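Local coordinates for LEOA (Escherichia coli, PDB 4AUR), which is a bacterial dynamin-family GTPase that probably binds and hydrolyses GTP, at residues 122-126 with 155-161; 89-95 with 106-111. The contacts are given in a common frame with arbitrary orientation. Numbering follows the deposited sequence.

Interaction 1 of 2, residues 122-126 with 155-161; sequences GRLVM and HSDIVKW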
loop_
_atom_site.group_PDB
_atom_site.type_symbol
_atom_site.label_atom_id
_atom_site.label_comp_id
_atom_site.label_asym_id
_atom_site.label_seq_id
_atom_site.Cartn_x
_atom_site.Cartn_y
_atom_site.Cartn_z
ATOM N N GLY A 122 47.185 35.634 1.904
ATOM C CA GLY A 122 45.821 36.135 2.058
ATOM C C GLY A 122 44.856 34.983 1.828
ATOM O O GLY A 122 43.645 35.142 1.992
ATOM N N ARG A 123 45.424 33.829 1.444
ATOM C CA ARG A 123 44.711 32.550 1.266
ATOM C C ARG A 123 44.362 31.815 2.570
ATOM O O ARG A 123 43.949 30.658 2.542
ATOM C CB ARG A 123 45.539 31.617 0.350
ATOM C CG ARG A 123 45.131 31.679 -1.121
ATOM C CD ARG A 123 46.268 32.011 -2.077
ATOM N NE ARG A 123 45.847 33.064 -3.006
ATOM C CZ ARG A 123 45.189 32.873 -4.146
ATOM N NH1 ARG A 123 44.867 31.654 -4.558
ATOM N NH2 ARG A 123 44.857 33.920 -4.891
ATOM N N LEU A 124 44.536 32.474 3.709
ATOM C CA LEU A 124 44.111 31.914 4.984
ATOM C C LEU A 124 42.604 32.042 5.171
ATOM O O LEU A 124 42.003 31.230 5.868
ATOM C CB LEU A 124 44.841 32.586 6.157
ATOM C CG LEU A 124 46.108 31.873 6.642
ATOM C CD1 LEU A 124 46.735 32.661 7.791
ATOM C CD2 LEU A 124 45.829 30.422 7.056
ATOM N N VAL A 125 41.997 33.049 4.549
ATOM C CA VAL A 125 40.565 33.287 4.709
ATOM C C VAL A 125 39.708 32.158 4.138
ATOM O O VAL A 125 38.526 32.087 4.424
ATOM C CB VAL A 125 40.100 34.618 4.078
ATOM C CG1 VAL A 125 40.920 35.778 4.627
ATOM C CG2 VAL A 125 40.165 34.569 2.554
HETATM N N MSE A 126 40.299 31.278 3.342
HETATM C CA MSE A 126 39.559 30.176 2.773
HETATM C C MSE A 126 39.323 29.126 3.826
HETATM O O MSE A 126 38.423 28.287 3.695
HETATM C CB MSE A 126 40.354 29.637 1.600
HETATM C CG MSE A 126 40.523 30.701 0.516
HETATM SE SE MSE A 126 40.822 29.822 -1.210
HETATM C CE MSE A 126 42.174 28.521 -0.628
ATOM N N HIS A 155 44.230 31.309 -9.533
ATOM C CA HIS A 155 42.949 31.050 -8.888
ATOM C C HIS A 155 42.577 29.590 -8.763
ATOM O O HIS A 155 41.529 29.288 -8.242
ATOM C CB HIS A 155 41.845 31.782 -9.654
ATOM C CG HIS A 155 41.796 33.247 -9.378
ATOM N ND1 HIS A 155 40.682 34.014 -9.634
ATOM C CD2 HIS A 155 42.712 34.081 -8.833
ATOM C CE1 HIS A 155 40.916 35.262 -9.267
ATOM N NE2 HIS A 155 42.144 35.330 -8.784
ATOM N N SER A 156 43.416 28.673 -9.219
ATOM C CA SER A 156 43.051 27.267 -9.153
ATOM C C SER A 156 42.382 26.913 -7.840
ATOM O O SER A 156 41.316 26.322 -7.822
ATOM C CB SER A 156 44.275 26.391 -9.321
ATOM O OG SER A 156 44.697 26.374 -10.659
ATOM N N ASP A 157 43.005 27.267 -6.729
ATOM C CA ASP A 157 42.581 26.717 -5.435
ATOM C C ASP A 157 41.303 27.387 -4.882
ATOM O O ASP A 157 40.627 26.818 -4.015
ATOM C CB ASP A 157 43.739 26.714 -4.412
ATOM C CG ASP A 157 44.311 28.094 -4.161
ATOM O OD1 ASP A 157 43.904 29.035 -4.865
ATOM O OD2 ASP A 157 45.174 28.241 -3.266
ATOM N N ILE A 158 40.968 28.558 -5.428
ATOM C CA ILE A 158 39.768 29.289 -5.086
ATOM C C ILE A 158 38.573 28.672 -5.782
ATOM O O ILE A 158 37.497 28.504 -5.200
ATOM C CB ILE A 158 39.876 30.735 -5.554
ATOM C CG1 ILE A 158 41.027 31.440 -4.838
ATOM C CG2 ILE A 158 38.571 31.470 -5.298
ATOM C CD1 ILE A 158 41.264 32.857 -5.328
ATOM N N VAL A 159 38.745 28.370 -7.054
ATOM C CA VAL A 159 37.754 27.595 -7.782
ATOM C C VAL A 159 37.494 26.250 -7.092
ATOM O O VAL A 159 36.377 25.816 -7.007
ATOM C CB VAL A 159 38.218 27.351 -9.225
ATOM C CG1 VAL A 159 37.342 26.318 -9.912
ATOM C CG2 VAL A 159 38.224 28.661 -10.005
ATOM N N LYS A 160 38.533 25.603 -6.593
ATOM C CA LYS A 160 38.382 24.343 -5.878
ATOM C C LYS A 160 37.652 24.546 -4.566
ATOM O O LYS A 160 36.845 23.733 -4.145
ATOM C CB LYS A 160 39.758 23.742 -5.605
ATOM C CG LYS A 160 39.708 22.332 -5.071
ATOM C CD LYS A 160 41.089 21.722 -4.932
ATOM C CE LYS A 160 40.995 20.212 -4.732
ATOM N NZ LYS A 160 42.122 19.499 -5.401
ATOM N N TRP A 161 37.967 25.642 -3.904
ATOM C CA TRP A 161 37.354 25.981 -2.625
ATOM C C TRP A 161 35.859 26.128 -2.780
ATOM O O TRP A 161 35.108 25.629 -1.991
ATOM C CB TRP A 161 37.957 27.294 -2.158
ATOM C CG TRP A 161 37.470 27.789 -0.870
ATOM C CD1 TRP A 161 37.457 27.125 0.304
ATOM C CD2 TRP A 161 36.945 29.096 -0.610
ATOM N NE1 TRP A 161 36.951 27.929 1.279
ATOM C CE2 TRP A 161 36.625 29.145 0.742
ATOM C CE3 TRP A 161 36.707 30.229 -1.406
ATOM C CZ2 TRP A 161 36.076 30.287 1.341
ATOM C CZ3 TRP A 161 36.167 31.359 -0.814
ATOM C CH2 TRP A 161 35.854 31.378 0.548
#
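Residues 122-125 form a type I beta turn, 124-126 have helical backbone angles without regular helical bonding, and this loop lies against the first turns of a helix. Within 155-161 the helix is established by V159 N to H155 O (3.2 Å), K160 N to S156 O (3.1 Å) and W161 N to D157 O (2.9 Å). The backbones stay well separated, M126 CA and W161 CA being 7.2 Å apart, so side chains bridge the gap. At one end R123 reaches across to the start of the helix, where its NH1 forms a salt bridge with D157 OD1 at 2.8 Å; the same NH1 also makes a weak hydrogen bond to S154 O. Selenomethionine M126 fills the space between I158 and W161: its SE is 4.0 Å from I158 CG1, while its CB sits over the indole face, a CH-pi contact 3.8 Å from the five-membered ring centroid. The selenium approaches that ring obliquely, as a Met-aromatic contact. W161 NE1 also gives a weak hydrogen bond to M126 O (2.9 Å), an acceptor shared with R132 of helix 129-136. This mostly buried packing is consistent with the GTPase fold of dynamin relatives, in which the switch II region after the DxxG motif lies beside the helix following the next sheet strand.

Interaction 2 of 2, residues 89-95 with 106-111; sequences SDRLSIY and IVDTPG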
loop_
_atom_site.group_PDB
_atom_site.type_symbol
_atom_site.label_atom_id
_atom_site.label_comp_id
_atom_site.label_asym_id
_atom_site.label_seq_id
_atom_site.Cartn_x
_atom_site.Cartn_y
_atom_site.Cartn_z
ATOM N N SER A 89 41.189 44.207 1.908
ATOM C CA SER A 89 41.157 44.029 3.353
ATOM C C SER A 89 41.230 42.534 3.579
ATOM O O SER A 89 40.406 41.808 3.037
ATOM C CB SER A 89 39.855 44.568 3.947
ATOM O OG SER A 89 38.830 43.582 3.942
ATOM N N ASP A 90 42.196 42.062 4.364
ATOM C CA ASP A 90 42.313 40.616 4.621
ATOM C C ASP A 90 41.256 40.127 5.624
ATOM O O ASP A 90 41.586 39.612 6.695
ATOM C CB ASP A 90 43.739 40.236 5.070
ATOM C CG ASP A 90 44.708 40.119 3.898
ATOM O OD1 ASP A 90 44.564 39.172 3.089
ATOM O OD2 ASP A 90 45.609 40.977 3.782
ATOM N N ARG A 91 39.988 40.318 5.261
ATOM C CA ARG A 91 38.853 39.800 6.002
ATOM C C ARG A 91 37.718 39.599 5.004
ATOM O O ARG A 91 37.786 40.044 3.871
ATOM C CB ARG A 91 38.329 40.785 7.073
ATOM C CG ARG A 91 39.320 41.358 8.065
ATOM C CD ARG A 91 39.737 40.359 9.131
ATOM N NE ARG A 91 40.879 40.879 9.888
ATOM C CZ ARG A 91 41.601 40.184 10.770
ATOM N NH1 ARG A 91 41.314 38.907 11.040
ATOM N NH2 ARG A 91 42.620 40.779 11.389
ATOM N N LEU A 92 36.656 38.961 5.463
ATOM C CA LEU A 92 35.400 38.963 4.765
ATOM C C LEU A 92 34.750 40.335 4.836
ATOM O O LEU A 92 34.996 41.126 5.757
ATOM C CB LEU A 92 34.486 37.957 5.441
ATOM C CG LEU A 92 33.040 37.813 5.000
ATOM C CD1 LEU A 92 32.979 36.987 3.736
ATOM C CD2 LEU A 92 32.245 37.157 6.117
ATOM N N SER A 93 33.890 40.618 3.875
ATOM C CA SER A 93 33.186 41.868 3.901
ATOM C C SER A 93 31.805 41.777 3.283
ATOM O O SER A 93 31.541 40.956 2.398
ATOM C CB SER A 93 34.028 42.978 3.250
ATOM O OG SER A 93 34.704 42.508 2.095
ATOM N N ILE A 94 30.930 42.648 3.784
ATOM C CA ILE A 94 29.521 42.626 3.479
ATOM C C ILE A 94 29.045 44.014 3.134
ATOM O O ILE A 94 29.307 44.949 3.878
ATOM C CB ILE A 94 28.718 42.150 4.695
ATOM C CG1 ILE A 94 29.308 40.846 5.209
ATOM C CG2 ILE A 94 27.247 41.996 4.325
ATOM C CD1 ILE A 94 28.311 39.873 5.790
ATOM N N TYR A 95 28.327 44.139 2.022
ATOM C CA TYR A 95 27.773 45.410 1.589
ATOM C C TYR A 95 26.268 45.243 1.482
ATOM O O TYR A 95 25.801 44.253 0.954
ATOM C CB TYR A 95 28.397 45.840 0.272
ATOM C CG TYR A 95 29.900 45.749 0.298
ATOM C CD1 TYR A 95 30.689 46.805 0.745
ATOM C CD2 TYR A 95 30.538 44.580 -0.085
ATOM C CE1 TYR A 95 32.082 46.695 0.787
ATOM C CE2 TYR A 95 31.920 44.455 -0.046
ATOM C CZ TYR A 95 32.696 45.508 0.383
ATOM O OH TYR A 95 34.079 45.339 0.384
ATOM N N ILE A 106 25.843 41.613 0.029
ATOM C CA ILE A 106 26.825 41.318 -1.001
ATOM C C ILE A 106 28.060 40.966 -0.249
ATOM O O ILE A 106 28.612 41.802 0.429
ATOM C CB ILE A 106 27.042 42.522 -1.938
ATOM C CG1 ILE A 106 25.768 42.733 -2.764
ATOM C CG2 ILE A 106 28.221 42.277 -2.867
ATOM C CD1 ILE A 106 25.650 44.068 -3.447
ATOM N N VAL A 107 28.461 39.707 -0.313
ATOM C CA VAL A 107 29.607 39.240 0.467
ATOM C C VAL A 107 30.774 39.071 -0.467
ATOM O O VAL A 107 30.575 38.768 -1.631
ATOM C CB VAL A 107 29.323 37.908 1.178
ATOM C CG1 VAL A 107 28.231 38.093 2.197
ATOM C CG2 VAL A 107 28.913 36.821 0.201
ATOM N N ASP A 108 31.985 39.264 0.023
ATOM C CA ASP A 108 33.168 39.008 -0.811
ATOM C C ASP A 108 34.401 38.860 0.073
ATOM O O ASP A 108 34.381 39.179 1.254
ATOM C CB ASP A 108 33.314 40.140 -1.854
ATOM C CG ASP A 108 34.662 40.155 -2.572
ATOM O OD1 ASP A 108 34.960 39.213 -3.336
ATOM O OD2 ASP A 108 35.416 41.140 -2.376
ATOM N N THR A 109 35.459 38.344 -0.510
ATOM C CA THR A 109 36.704 38.174 0.170
ATOM C C THR A 109 37.776 38.939 -0.602
ATOM O O THR A 109 38.482 38.349 -1.405
ATOM C CB THR A 109 37.017 36.687 0.156
ATOM O OG1 THR A 109 36.800 36.197 -1.171
ATOM C CG2 THR A 109 36.073 35.968 1.061
ATOM N N PRO A 110 37.910 40.257 -0.371
ATOM C CA PRO A 110 38.788 41.073 -1.221
ATOM C C PRO A 110 40.273 40.710 -1.194
ATOM O O PRO A 110 40.949 40.854 -2.194
ATOM C CB PRO A 110 38.588 42.496 -0.671
ATOM C CG PRO A 110 37.324 42.440 0.111
ATOM C CD PRO A 110 37.342 41.068 0.711
ATOM N N GLY A 111 40.768 40.243 -0.058
ATOM C CA GLY A 111 42.163 39.822 0.047
ATOM C C GLY A 111 42.666 38.927 -1.076
ATOM O O GLY A 111 43.781 39.114 -1.556
#
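Strands 93-95 and 104-108 form an antiparallel beta hairpin at the edge of the GTPase sheet, and the second strand runs directly into D108-T109-P110-G111, matching the DxxG (G3) motif of P-loop GTPases. Paired backbone bonds join S93 with D108 (S93 N to D108 O 3.0 Å, D108 N to S93 O 2.9 Å) and Y95 with I106 (2.8 Å for both Y95 N to I106 O and I106 N to Y95 O). Between them I94 and V107 form a non-hydrogen-bonded pair. Their side chains, both m at chi1, share one face of the sheet, with I94 CD1 4.0 Å from V107 CG1, and both meet Y134 of helix 129-136. L92 has chi1 t and chi2 p; although its CA-to-CB bond points away from 106-111, this conformation brings CD1 to 3.6 Å from D108 O. S93, Y95, I106 and D108 project from the other face. There the m rotamer of Y95 places its OH 4.4 Å from P110 CG, and D108, chi1 t, directs OD1 to a salt bridge with K66 of the probable P-loop. Beyond the strands, R91 N to S89 O (2.7 Å) closes an inverse gamma turn centred on D90; S89 O also receives a weak bond from G111 N (3.5 Å). With chi1 p, S93 lays its OG 3.3 Å from P110 CG.

How the interactions relate
Both contacts belong to the GTPase domain at one end of this elongated, largely helical protein, their centres about 51 Å (interaction 1) and 54 Å (interaction 2) from the centre of the chain. They follow in series: interaction 2 closes at residue 111, and interaction 1 opens at 122 after a connection in which residues 114-120 are not modelled. Their centres lie about 14 Å apart, and they touch where G122 CA comes within 3.4 Å of D90 OD1. Helix 129-136 packs against both, meeting W161 of interaction 1 and the I94-V107 face of interaction 2, while F113 contacts H155 and D108. The sheet edge, the G3 motif and the probable switch II region thus pack together beside the likely nucleotide site.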